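Local atomic coordinates of toll-like receptor 6, Variable lymphocyte receptor B (Mus musculus, PDB entry 3A79), a protein that is an engineered fusion whose Toll-like receptor 6 part probably helps to recognise microbial lipopeptides as the partner of Toll-like receptor 2 in innate immunity. Residues S354-F365 against L376-N387; M398-E406 against W426-N434. All coordinates share one frame; numbering follows the deposited sequence.

Contact 1: residues S354-F365 against L376-N387. With NAG (2-acetamido-2-deoxy-beta-D-glucopyranose), chain G; NAG (2-acetamido-2-deoxy-beta-D-glucopyranose), chain C; NAG (2-acetamido-2-deoxy-beta-D-glucopyranose), chain H.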
loop_
_atom_site.group_PDB
_atom_site.type_symbol
_atom_site.label_atom_id
_atom_site.label_comp_id
_atom_site.label_asym_id
_atom_site.label_seq_id
_atom_site.Cartn_x
_atom_site.Cartn_y
_atom_site.Cartn_z
ATOM N N SER B 354 16.608 11.810 -21.404
ATOM C CA SER B 354 15.810 12.587 -22.335
ATOM C C SER B 354 14.360 12.186 -22.186
ATOM O O SER B 354 13.492 12.656 -22.921
ATOM C CB SER B 354 16.294 12.391 -23.774
ATOM O OG SER B 354 16.337 11.019 -24.112
ATOM N N PHE B 355 14.109 11.310 -21.221
ATOM C CA PHE B 355 12.747 10.984 -20.837
ATOM C C PHE B 355 11.988 12.278 -20.672
ATOM O O PHE B 355 12.416 13.166 -19.939
ATOM C CB PHE B 355 12.720 10.240 -19.505
ATOM C CG PHE B 355 13.239 8.838 -19.577
ATOM C CD1 PHE B 355 14.078 8.350 -18.590
ATOM C CD2 PHE B 355 12.883 8.008 -20.625
ATOM C CE1 PHE B 355 14.557 7.064 -18.646
ATOM C CE2 PHE B 355 13.356 6.714 -20.689
ATOM C CZ PHE B 355 14.194 6.242 -19.695
ATOM N N THR B 356 10.869 12.394 -21.366
ATOM C CA THR B 356 9.970 13.512 -21.147
ATOM C C THR B 356 8.603 12.985 -20.740
ATOM O O THR B 356 7.701 13.756 -20.414
ATOM C CB THR B 356 9.861 14.418 -22.385
ATOM O OG1 THR B 356 9.217 13.712 -23.453
ATOM C CG2 THR B 356 11.246 14.854 -22.825
ATOM N N PHE B 357 8.475 11.660 -20.750
ATOM C CA PHE B 357 7.243 10.994 -20.371
ATOM C C PHE B 357 7.515 9.703 -19.614
ATOM O O PHE B 357 8.226 8.826 -20.088
ATOM C CB PHE B 357 6.407 10.705 -21.603
ATOM C CG PHE B 357 5.143 9.966 -21.311
ATOM C CD1 PHE B 357 3.981 10.654 -21.004
ATOM C CD2 PHE B 357 5.110 8.578 -21.355
ATOM C CE1 PHE B 357 2.812 9.970 -20.739
ATOM C CE2 PHE B 357 3.942 7.887 -21.091
ATOM C CZ PHE B 357 2.791 8.583 -20.779
ATOM N N LEU B 358 6.945 9.600 -18.421
ATOM C CA LEU B 358 7.117 8.423 -17.583
ATOM C C LEU B 358 5.773 7.992 -17.007
ATOM O O LEU B 358 5.041 8.805 -16.452
ATOM C CB LEU B 358 8.134 8.708 -16.479
ATOM C CG LEU B 358 9.575 8.783 -16.989
ATOM C CD1 LEU B 358 10.514 9.116 -15.860
ATOM C CD2 LEU B 358 9.992 7.481 -17.669
ATOM N N ASN B 359 5.446 6.714 -17.175
ATOM C CA ASN B 359 4.165 6.159 -16.757
ATOM C C ASN B 359 4.409 4.801 -16.127
ATOM O O ASN B 359 4.535 3.803 -16.824
ATOM C CB ASN B 359 3.220 6.048 -17.964
ATOM C CG ASN B 359 1.873 5.388 -17.632
ATOM O OD1 ASN B 359 1.661 4.882 -16.533
ATOM N ND2 ASN B 359 0.961 5.389 -18.618
ATOM N N PHE B 360 4.508 4.781 -14.802
ATOM C CA PHE B 360 4.695 3.541 -14.059
ATOM C C PHE B 360 3.441 3.193 -13.279
ATOM O O PHE B 360 3.444 3.209 -12.049
ATOM C CB PHE B 360 5.888 3.656 -13.114
ATOM C CG PHE B 360 7.175 3.990 -13.813
ATOM C CD1 PHE B 360 7.705 5.269 -13.751
ATOM C CD2 PHE B 360 7.848 3.027 -14.550
ATOM C CE1 PHE B 360 8.890 5.575 -14.394
ATOM C CE2 PHE B 360 9.033 3.326 -15.197
ATOM C CZ PHE B 360 9.556 4.602 -15.120
ATOM N N THR B 361 2.372 2.879 -14.007
ATOM C CA THR B 361 1.077 2.581 -13.399
ATOM C C THR B 361 1.024 1.184 -12.790
ATOM O O THR B 361 1.550 0.221 -13.352
ATOM C CB THR B 361 -0.086 2.709 -14.416
ATOM O OG1 THR B 361 -0.537 4.065 -14.478
ATOM C CG2 THR B 361 -1.247 1.840 -13.993
ATOM N N GLN B 362 0.383 1.086 -11.634
ATOM C CA GLN B 362 0.078 -0.199 -11.028
ATOM C C GLN B 362 1.294 -1.100 -10.834
ATOM O O GLN B 362 1.348 -2.218 -11.335
ATOM C CB GLN B 362 -0.990 -0.926 -11.840
ATOM C CG GLN B 362 -1.578 -2.134 -11.126
ATOM C CD GLN B 362 -2.734 -2.737 -11.887
ATOM O OE1 GLN B 362 -3.582 -2.019 -12.411
ATOM N NE2 GLN B 362 -2.771 -4.061 -11.961
ATOM N N ASN B 363 2.273 -0.610 -10.092
ATOM C CA ASN B 363 3.370 -1.452 -9.670
ATOM C C ASN B 363 3.366 -1.473 -8.159
ATOM O O ASN B 363 2.313 -1.423 -7.540
ATOM C CB ASN B 363 4.695 -0.906 -10.193
ATOM C CG ASN B 363 4.713 -0.787 -11.691
ATOM O OD1 ASN B 363 4.983 0.284 -12.229
ATOM N ND2 ASN B 363 4.411 -1.886 -12.382
ATOM N N VAL B 364 4.548 -1.527 -7.567
ATOM C CA VAL B 364 4.677 -1.447 -6.126
ATOM C C VAL B 364 5.776 -0.438 -5.769
ATOM O O VAL B 364 6.614 -0.697 -4.904
ATOM C CB VAL B 364 4.951 -2.839 -5.511
ATOM C CG1 VAL B 364 4.578 -2.851 -4.020
ATOM C CG2 VAL B 364 4.161 -3.920 -6.269
ATOM N N PHE B 365 5.760 0.713 -6.450
ATOM C CA PHE B 365 6.722 1.798 -6.207
ATOM C C PHE B 365 6.536 2.483 -4.850
ATOM O O PHE B 365 5.459 2.457 -4.269
ATOM C CB PHE B 365 6.626 2.865 -7.300
ATOM C CG PHE B 365 7.305 2.491 -8.587
ATOM C CD1 PHE B 365 7.578 1.160 -8.889
ATOM C CD2 PHE B 365 7.642 3.476 -9.519
ATOM C CE1 PHE B 365 8.194 0.826 -10.076
ATOM C CE2 PHE B 365 8.249 3.146 -10.712
ATOM C CZ PHE B 365 8.530 1.823 -10.990
ATOM N N LEU B 376 16.320 14.119 -14.457
ATOM C CA LEU B 376 15.064 14.051 -15.187
ATOM C C LEU B 376 14.559 15.473 -15.442
ATOM O O LEU B 376 13.368 15.767 -15.319
ATOM C CB LEU B 376 14.030 13.236 -14.404
ATOM C CG LEU B 376 14.303 11.734 -14.232
ATOM C CD1 LEU B 376 13.384 11.141 -13.185
ATOM C CD2 LEU B 376 14.181 10.962 -15.551
ATOM N N LYS B 377 15.483 16.357 -15.798
ATOM C CA LYS B 377 15.152 17.759 -15.993
ATOM C C LYS B 377 14.400 18.005 -17.296
ATOM O O LYS B 377 13.959 19.116 -17.560
ATOM C CB LYS B 377 16.411 18.622 -15.938
ATOM C CG LYS B 377 16.987 18.833 -14.549
ATOM C CD LYS B 377 18.277 19.635 -14.637
ATOM C CE LYS B 377 18.963 19.779 -13.293
ATOM N NZ LYS B 377 18.254 20.746 -12.428
ATOM N N ARG B 378 14.254 16.974 -18.119
ATOM C CA ARG B 378 13.464 17.121 -19.339
ATOM C C ARG B 378 12.063 16.553 -19.123
ATOM O O ARG B 378 11.123 16.925 -19.830
ATOM C CB ARG B 378 14.160 16.486 -20.559
ATOM C CG ARG B 378 15.241 17.360 -21.186
ATOM C CD ARG B 378 16.052 16.591 -22.232
ATOM N NE ARG B 378 16.932 17.437 -23.049
ATOM C CZ ARG B 378 17.667 16.996 -24.073
ATOM N NH1 ARG B 378 17.640 15.710 -24.419
ATOM N NH2 ARG B 378 18.428 17.845 -24.757
ATOM N N LEU B 379 11.939 15.677 -18.125
ATOM C CA LEU B 379 10.671 15.013 -17.780
ATOM C C LEU B 379 9.499 15.961 -17.559
ATOM O O LEU B 379 9.524 16.784 -16.642
ATOM C CB LEU B 379 10.845 14.153 -16.525
ATOM C CG LEU B 379 9.622 13.362 -16.081
ATOM C CD1 LEU B 379 9.073 12.574 -17.238
ATOM C CD2 LEU B 379 9.995 12.446 -14.938
ATOM N N GLN B 380 8.464 15.816 -18.383
ATOM C CA GLN B 380 7.321 16.724 -18.360
ATOM C C GLN B 380 6.122 16.115 -17.658
ATOM O O GLN B 380 5.414 16.787 -16.911
ATOM C CB GLN B 380 6.898 17.077 -19.776
ATOM C CG GLN B 380 7.971 17.711 -20.600
ATOM C CD GLN B 380 7.404 18.433 -21.793
ATOM O OE1 GLN B 380 6.190 18.400 -22.031
ATOM N NE2 GLN B 380 8.275 19.102 -22.550
ATOM N N THR B 381 5.881 14.841 -17.929
ATOM C CA THR B 381 4.736 14.162 -17.362
ATOM C C THR B 381 5.194 12.880 -16.701
ATOM O O THR B 381 5.783 12.017 -17.336
ATOM C CB THR B 381 3.698 13.847 -18.444
ATOM O OG1 THR B 381 3.332 15.057 -19.122
ATOM C CG2 THR B 381 2.462 13.202 -17.821
ATOM N N LEU B 382 4.937 12.767 -15.411
ATOM C CA LEU B 382 5.276 11.562 -14.678
ATOM C C LEU B 382 4.002 10.980 -14.072
ATOM O O LEU B 382 3.181 11.708 -13.526
ATOM C CB LEU B 382 6.312 11.873 -13.595
ATOM C CG LEU B 382 6.542 10.798 -12.535
ATOM C CD1 LEU B 382 7.441 9.699 -13.066
ATOM C CD2 LEU B 382 7.143 11.438 -11.306
ATOM N N ILE B 383 3.837 9.667 -14.187
ATOM C CA ILE B 383 2.626 8.998 -13.731
ATOM C C ILE B 383 2.962 7.835 -12.805
ATOM O O ILE B 383 3.607 6.869 -13.208
ATOM C CB ILE B 383 1.788 8.490 -14.923
ATOM C CG1 ILE B 383 1.528 9.633 -15.905
ATOM C CG2 ILE B 383 0.482 7.900 -14.444
ATOM C CD1 ILE B 383 0.567 9.280 -16.988
ATOM N N LEU B 384 2.513 7.937 -11.562
ATOM C CA LEU B 384 2.793 6.931 -10.548
ATOM C C LEU B 384 1.497 6.339 -9.957
ATOM O O LEU B 384 1.488 5.756 -8.870
ATOM C CB LEU B 384 3.701 7.543 -9.476
ATOM C CG LEU B 384 5.097 7.837 -10.051
ATOM C CD1 LEU B 384 5.820 8.918 -9.291
ATOM C CD2 LEU B 384 5.957 6.572 -10.094
ATOM N N GLN B 385 0.406 6.481 -10.703
ATOM C CA GLN B 385 -0.897 5.979 -10.283
ATOM C C GLN B 385 -0.932 4.486 -9.954
ATOM O O GLN B 385 -0.453 3.654 -10.712
ATOM C CB GLN B 385 -1.938 6.287 -11.354
ATOM C CG GLN B 385 -3.099 5.329 -11.363
ATOM C CD GLN B 385 -4.261 5.858 -12.174
ATOM O OE1 GLN B 385 -5.315 5.217 -12.270
ATOM N NE2 GLN B 385 -4.081 7.044 -12.758
ATOM N N ARG B 386 -1.526 4.161 -8.819
ATOM C CA ARG B 386 -1.713 2.774 -8.385
ATOM C C ARG B 386 -0.436 2.122 -7.864
ATOM O O ARG B 386 -0.093 1.007 -8.249
ATOM C CB ARG B 386 -2.378 1.922 -9.474
ATOM C CG ARG B 386 -3.835 1.563 -9.190
ATOM C CD ARG B 386 -4.543 1.069 -10.433
ATOM N NE ARG B 386 -4.610 2.124 -11.441
ATOM C CZ ARG B 386 -4.609 1.908 -12.755
ATOM N NH1 ARG B 386 -4.536 0.667 -13.223
ATOM N NH2 ARG B 386 -4.668 2.930 -13.605
ATOM N N ASN B 387 0.251 2.827 -6.970
ATOM C CA ASN B 387 1.436 2.297 -6.305
ATOM C C ASN B 387 1.359 2.429 -4.779
ATOM O O ASN B 387 0.269 2.567 -4.218
ATOM C CB ASN B 387 2.692 2.963 -6.867
ATOM C CG ASN B 387 2.959 2.568 -8.311
ATOM O OD1 ASN B 387 2.588 3.283 -9.248
ATOM N ND2 ASN B 387 3.588 1.415 -8.496
HETATM C C1 NAG G . -0.266 4.689 -18.305
HETATM C C2 NAG G . -1.312 5.208 -19.295
HETATM C C3 NAG G . -2.607 4.390 -19.328
HETATM C C4 NAG G . -2.384 2.878 -19.250
HETATM C C5 NAG G . -1.302 2.537 -18.226
HETATM C C6 NAG G . -0.926 1.070 -18.322
HETATM C C7 NAG G . -1.367 7.602 -19.793
HETATM C C8 NAG G . -1.895 8.948 -19.377
HETATM N N2 NAG G . -1.652 6.583 -18.975
HETATM O O3 NAG G . -3.357 4.716 -20.485
HETATM O O4 NAG G . -3.632 2.262 -18.940
HETATM O O5 NAG G . -0.129 3.293 -18.441
HETATM O O6 NAG G . -0.703 0.758 -19.679
HETATM O O7 NAG G . -0.709 7.480 -20.832
HETATM C C1 NAG C . -3.941 1.145 -19.806
HETATM C C2 NAG C . -4.666 0.048 -19.009
HETATM C C3 NAG C . -5.306 -0.991 -19.917
HETATM C C4 NAG C . -6.209 -0.291 -20.926
HETATM C C5 NAG C . -5.355 0.677 -21.739
HETATM C C6 NAG C . -6.190 1.487 -22.721
HETATM C C7 NAG C . -3.972 -0.420 -16.734
HETATM C C8 NAG C . -3.159 -1.309 -15.824
HETATM N N2 NAG C . -3.820 -0.624 -18.042
HETATM O O3 NAG C . -5.969 -1.980 -19.152
HETATM O O4 NAG C . -6.842 -1.252 -21.753
HETATM O O5 NAG C . -4.689 1.609 -20.913
HETATM O O6 NAG C . -6.997 2.398 -22.005
HETATM O O7 NAG C . -4.724 0.458 -16.281
HETATM C C1 NAG H . 18.289 21.145 -7.085
HETATM C C2 NAG H . 19.464 21.903 -7.708
HETATM C C3 NAG H . 20.146 22.851 -6.722
HETATM C C4 NAG H . 19.091 23.769 -6.090
HETATM C C5 NAG H . 17.968 22.929 -5.462
HETATM C C6 NAG H . 16.837 23.780 -4.875
HETATM C C7 NAG H . 20.412 20.767 -9.571
HETATM C C8 NAG H . 20.137 21.991 -10.403
HETATM N N2 NAG H . 20.400 20.945 -8.254
HETATM O O3 NAG H . 21.209 23.574 -7.330
HETATM O O4 NAG H . 19.731 24.632 -5.158
HETATM O O5 NAG H . 17.402 22.019 -6.397
HETATM O O6 NAG H . 15.817 24.021 -5.825
HETATM O O7 NAG H . 20.626 19.676 -10.097
#
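Strands 357-359 and 381-383 pair F357 with T381, L358 with L382 and N359 with I383 in parallel, their axes 4.5 Å and 9° apart. These are neighbouring strands in the leucine-rich repeat solenoid of the Toll-like receptor 6 part. L358 N donates to T381 O at 2.9 Å, I383 N to L358 O at 2.7 Å and F360 N to I383 O at 2.8 Å, while T356 O takes both Q380 N and T381 N from the same face of its plane. On the interior side, the leucines of successive repeats interlock: L358 and L379 meet at about a right angle, CD1 to CD2 at 3.5 Å, and L382 CD1 reaches L358 CB. The face bearing F357, N359 and I383 carries a glycan, attached to N359 ND2. N359 OD1 accepts from T361 OG1, and I383 CD1 packs against the acetamide methyl of the first sugar. Past the strands, Q362 N bonds to Q385 O, and R386, turned about its CG-CD bond (chi3 -64°), brings its guanidinium across. R386 NH1 donates to Q362 OE1 at 3.0 Å. The same R386 NH1 donates, almost straight, to O7 of the chain C NAG at 3.1 Å; NH2 holds Q385 OE1, and T361 CG2 lies over one face, 3.6 Å from R386 CZ. Cut back to alanine, R386 would probably leave Q362 OE1 and the sugar carbonyl without their shared donor, and Q385 OE1 without its NH2 partner. Leucines thus fill the interior, while past the strand ends one cation, held by neutral amide oxygens, ties the two repeats to the glycan.

Contact 2: residues M398-E406 against W426-N434. With NAG (2-acetamido-2-deoxy-beta-D-glucopyranose), chain H; NAG (2-acetamido-2-deoxy-beta-D-glucopyranose), chain I.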
loop_
_atom_site.group_PDB
_atom_site.type_symbol
_atom_site.label_atom_id
_atom_site.label_comp_id
_atom_site.label_asym_id
_atom_site.label_seq_id
_atom_site.Cartn_x
_atom_site.Cartn_y
_atom_site.Cartn_z
ATOM N N MET B 398 10.585 14.934 -4.233
ATOM C CA MET B 398 10.955 14.182 -5.423
ATOM C C MET B 398 11.082 15.063 -6.661
ATOM O O MET B 398 11.982 14.881 -7.476
ATOM C CB MET B 398 9.914 13.105 -5.692
ATOM C CG MET B 398 10.066 12.423 -7.040
ATOM S SD MET B 398 8.900 11.066 -7.193
ATOM C CE MET B 398 7.498 11.901 -7.928
ATOM N N THR B 399 10.173 16.017 -6.799
ATOM C CA THR B 399 10.122 16.858 -7.988
ATOM C C THR B 399 11.043 18.074 -7.891
ATOM O O THR B 399 11.100 18.890 -8.809
ATOM C CB THR B 399 8.677 17.330 -8.270
ATOM O OG1 THR B 399 8.249 18.237 -7.244
ATOM C CG2 THR B 399 7.733 16.137 -8.308
ATOM N N LYS B 400 11.761 18.186 -6.778
ATOM C CA LYS B 400 12.612 19.343 -6.516
ATOM C C LYS B 400 13.406 19.797 -7.746
ATOM O O LYS B 400 13.434 20.982 -8.078
ATOM C CB LYS B 400 13.555 19.063 -5.338
ATOM C CG LYS B 400 14.444 20.240 -4.956
ATOM C CD LYS B 400 15.141 20.032 -3.610
ATOM C CE LYS B 400 16.340 19.095 -3.712
ATOM N NZ LYS B 400 17.344 19.369 -2.634
ATOM N N ASN B 401 14.047 18.854 -8.425
ATOM C CA ASN B 401 14.866 19.193 -9.582
ATOM C C ASN B 401 14.370 18.567 -10.898
ATOM O O ASN B 401 15.128 18.008 -11.686
ATOM C CB ASN B 401 16.337 18.903 -9.282
ATOM C CG ASN B 401 17.037 20.099 -8.663
ATOM O OD1 ASN B 401 17.003 21.199 -9.224
ATOM N ND2 ASN B 401 17.667 19.902 -7.505
ATOM N N MET B 402 13.066 18.689 -11.113
ATOM C CA MET B 402 12.397 18.132 -12.273
ATOM C C MET B 402 11.923 19.284 -13.118
ATOM O O MET B 402 10.758 19.375 -13.480
ATOM C CB MET B 402 11.211 17.272 -11.841
ATOM C CG MET B 402 11.619 16.019 -11.098
ATOM S SD MET B 402 10.352 14.754 -11.193
ATOM C CE MET B 402 11.249 13.297 -10.647
ATOM N N SER B 403 12.868 20.156 -13.433
ATOM C CA SER B 403 12.624 21.446 -14.069
ATOM C C SER B 403 11.589 21.534 -15.205
ATOM O O SER B 403 11.271 22.635 -15.652
ATOM C CB SER B 403 13.960 22.003 -14.541
ATOM O OG SER B 403 14.988 21.575 -13.663
ATOM N N SER B 404 11.057 20.409 -15.673
ATOM C CA SER B 404 10.089 20.458 -16.769
ATOM C C SER B 404 8.741 19.850 -16.409
ATOM O O SER B 404 7.825 19.833 -17.234
ATOM C CB SER B 404 10.639 19.765 -18.017
ATOM O OG SER B 404 11.769 20.436 -18.529
ATOM N N LEU B 405 8.621 19.347 -15.183
ATOM C CA LEU B 405 7.399 18.677 -14.747
ATOM C C LEU B 405 6.207 19.610 -14.818
ATOM O O LEU B 405 6.233 20.697 -14.246
ATOM C CB LEU B 405 7.543 18.158 -13.320
ATOM C CG LEU B 405 6.592 17.005 -13.027
ATOM C CD1 LEU B 405 6.887 15.873 -13.985
ATOM C CD2 LEU B 405 6.678 16.521 -11.582
ATOM N N GLU B 406 5.168 19.182 -15.527
ATOM C CA GLU B 406 3.913 19.920 -15.583
ATOM C C GLU B 406 2.776 19.060 -15.061
ATOM O O GLU B 406 1.846 19.560 -14.443
ATOM C CB GLU B 406 3.594 20.367 -17.009
ATOM C CG GLU B 406 4.591 21.346 -17.603
ATOM C CD GLU B 406 4.028 22.077 -18.804
ATOM O OE1 GLU B 406 4.735 22.949 -19.356
ATOM O OE2 GLU B 406 2.872 21.784 -19.187
ATOM N N TRP B 426 8.093 21.808 -3.600
ATOM C CA TRP B 426 7.488 21.434 -4.881
ATOM C C TRP B 426 8.217 22.031 -6.073
ATOM O O TRP B 426 8.872 23.066 -5.966
ATOM C CB TRP B 426 6.008 21.838 -4.946
ATOM C CG TRP B 426 5.057 20.828 -4.359
ATOM C CD1 TRP B 426 4.286 20.988 -3.255
ATOM C CD2 TRP B 426 4.783 19.505 -4.850
ATOM N NE1 TRP B 426 3.551 19.859 -3.019
ATOM C CE2 TRP B 426 3.835 18.931 -3.985
ATOM C CE3 TRP B 426 5.250 18.753 -5.933
ATOM C CZ2 TRP B 426 3.338 17.638 -4.169
ATOM C CZ3 TRP B 426 4.756 17.467 -6.114
ATOM C CH2 TRP B 426 3.812 16.925 -5.237
ATOM N N ALA B 427 8.099 21.364 -7.214
ATOM C CA ALA B 427 8.600 21.916 -8.457
ATOM C C ALA B 427 7.708 23.083 -8.835
ATOM O O ALA B 427 6.501 22.937 -8.984
ATOM C CB ALA B 427 8.603 20.865 -9.549
ATOM N N GLU B 428 8.318 24.247 -8.990
ATOM C CA GLU B 428 7.588 25.484 -9.209
ATOM C C GLU B 428 6.784 25.443 -10.506
ATOM O O GLU B 428 6.049 26.371 -10.824
ATOM C CB GLU B 428 8.576 26.656 -9.226
ATOM C CG GLU B 428 9.589 26.644 -8.065
ATOM C CD GLU B 428 10.581 25.473 -8.123
ATOM O OE1 GLU B 428 10.860 24.865 -7.063
ATOM O OE2 GLU B 428 11.078 25.158 -9.226
ATOM N N SER B 429 6.908 24.347 -11.239
ATOM C CA SER B 429 6.395 24.286 -12.601
ATOM C C SER B 429 5.159 23.406 -12.788
ATOM O O SER B 429 4.569 23.393 -13.873
ATOM C CB SER B 429 7.512 23.833 -13.553
ATOM O OG SER B 429 8.099 22.609 -13.126
ATOM N N ILE B 430 4.769 22.667 -11.751
ATOM C CA ILE B 430 3.618 21.766 -11.859
ATOM C C ILE B 430 2.333 22.530 -12.177
ATOM O O ILE B 430 2.037 23.549 -11.551
ATOM C CB ILE B 430 3.381 20.961 -10.566
ATOM C CG1 ILE B 430 4.705 20.557 -9.906
ATOM C CG2 ILE B 430 2.511 19.754 -10.857
ATOM C CD1 ILE B 430 5.652 19.836 -10.822
ATOM N N LEU B 431 1.568 22.042 -13.149
ATOM C CA LEU B 431 0.307 22.688 -13.510
ATOM C C LEU B 431 -0.859 21.758 -13.233
ATOM O O LEU B 431 -1.936 22.197 -12.837
ATOM C CB LEU B 431 0.283 23.108 -14.986
ATOM C CG LEU B 431 1.435 23.938 -15.562
ATOM C CD1 LEU B 431 1.124 24.330 -16.998
ATOM C CD2 LEU B 431 1.721 25.169 -14.709
ATOM N N VAL B 432 -0.644 20.468 -13.446
ATOM C CA VAL B 432 -1.675 19.477 -13.183
ATOM C C VAL B 432 -1.186 18.457 -12.165
ATOM O O VAL B 432 -0.156 17.820 -12.343
ATOM C CB VAL B 432 -2.090 18.760 -14.467
ATOM C CG1 VAL B 432 -3.309 17.885 -14.205
ATOM C CG2 VAL B 432 -2.352 19.785 -15.571
ATOM N N LEU B 433 -1.933 18.308 -11.089
ATOM C CA LEU B 433 -1.497 17.466 -9.992
ATOM C C LEU B 433 -2.652 16.604 -9.492
ATOM O O LEU B 433 -3.490 17.069 -8.710
ATOM C CB LEU B 433 -0.949 18.339 -8.858
ATOM C CG LEU B 433 -0.447 17.617 -7.611
ATOM C CD1 LEU B 433 0.585 16.602 -8.027
ATOM C CD2 LEU B 433 0.131 18.595 -6.598
ATOM N N ASN B 434 -2.708 15.356 -9.955
ATOM C CA ASN B 434 -3.722 14.431 -9.471
ATOM C C ASN B 434 -3.288 13.792 -8.154
ATOM O O ASN B 434 -2.332 13.010 -8.114
ATOM C CB ASN B 434 -4.088 13.371 -10.518
ATOM C CG ASN B 434 -5.410 12.687 -10.202
ATOM O OD1 ASN B 434 -5.534 11.990 -9.195
ATOM N ND2 ASN B 434 -6.423 12.932 -11.030
HETATM C C1 NAG H . 18.289 21.145 -7.085
HETATM C C2 NAG H . 19.464 21.903 -7.708
HETATM C C3 NAG H . 20.146 22.851 -6.722
HETATM C C4 NAG H . 19.091 23.769 -6.090
HETATM C C5 NAG H . 17.968 22.929 -5.462
HETATM C C6 NAG H . 16.837 23.780 -4.875
HETATM C C7 NAG H . 20.412 20.767 -9.571
HETATM C C8 NAG H . 20.137 21.991 -10.403
HETATM N N2 NAG H . 20.400 20.945 -8.254
HETATM O O3 NAG H . 21.209 23.574 -7.330
HETATM O O4 NAG H . 19.731 24.632 -5.158
HETATM O O5 NAG H . 17.402 22.019 -6.397
HETATM O O6 NAG H . 15.817 24.021 -5.825
HETATM O O7 NAG H . 20.626 19.676 -10.097
HETATM C C1 NAG I . -6.576 11.937 -12.067
HETATM C C2 NAG I . -7.619 12.454 -13.061
HETATM C C3 NAG I . -8.980 11.762 -13.050
HETATM C C4 NAG I . -8.971 10.304 -12.596
HETATM C C5 NAG I . -7.952 9.962 -11.509
HETATM C C6 NAG I . -7.744 8.442 -11.522
HETATM C C7 NAG I . -8.014 14.752 -13.764
HETATM C C8 NAG I . -9.050 15.815 -13.509
HETATM N N2 NAG I . -7.827 13.867 -12.792
HETATM O O3 NAG I . -9.502 11.836 -14.366
HETATM O O4 NAG I . -10.265 10.009 -12.093
HETATM O O5 NAG I . -6.683 10.582 -11.656
HETATM O O6 NAG I . -7.126 7.968 -10.341
HETATM O O7 NAG I . -7.384 14.711 -14.820
#
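E406 O is gripped by two backbone donors of the next repeat, L431 N and V432 N, each at 2.8 Å. V432 N approaches nearly in line with the carbonyl and L431 N in its plane, on a lone pair. This step joins consecutive turns of the leucine-rich repeat solenoid, in the Toll-like receptor 6 part, where the loop after helix 394-397 meets the approach to strand 432-434. Each segment makes a type I beta turn, M402-L405 and A427-I430. Between them S429 OG, turned to lie between its backbone N and carbonyl carbon (chi1 54°), donates to a lone pair of L405 O at 2.9 Å, a side-chain clasp from turn to turn. Next to this bond I430 CD1 packs on L405, 3.6 Å from L405 CD2. Further along, T399 OG1 accepts A427 N at 3.1 Å and is also hydrogen-bonded to A396 O, so a buried hydroxyl links A396 O to the backbone of A427; the T399 methyl CG2 sits near W426 CZ3. W426 itself is anchored through NE1 to C447 O. At the surface E406 and L431 lie side by side, pointing the same way, with E406 OE2 3.8 Å from L431 CD1.

Contacts 1 and 2 are two steps of one solenoid, their centres 12 Å apart, with the step from 376-387 to 398-406 between them. In that step Q380 O is 2.8 Å from E406 N and K377 O 2.7 Å from S404 OG, both probable hydrogen bonds, and L405 CD1 packs against Q380 O. The same backbone device recurs two repeats further on: a carbonyl before the strand, T356 O in contact 1 and E406 O in contact 2, takes two consecutive amides of the following repeat. The chain H sugar attached to N401 approaches K377 of contact 1, whereas glycans on N359 and N434 decorate the strands of the respective contacts.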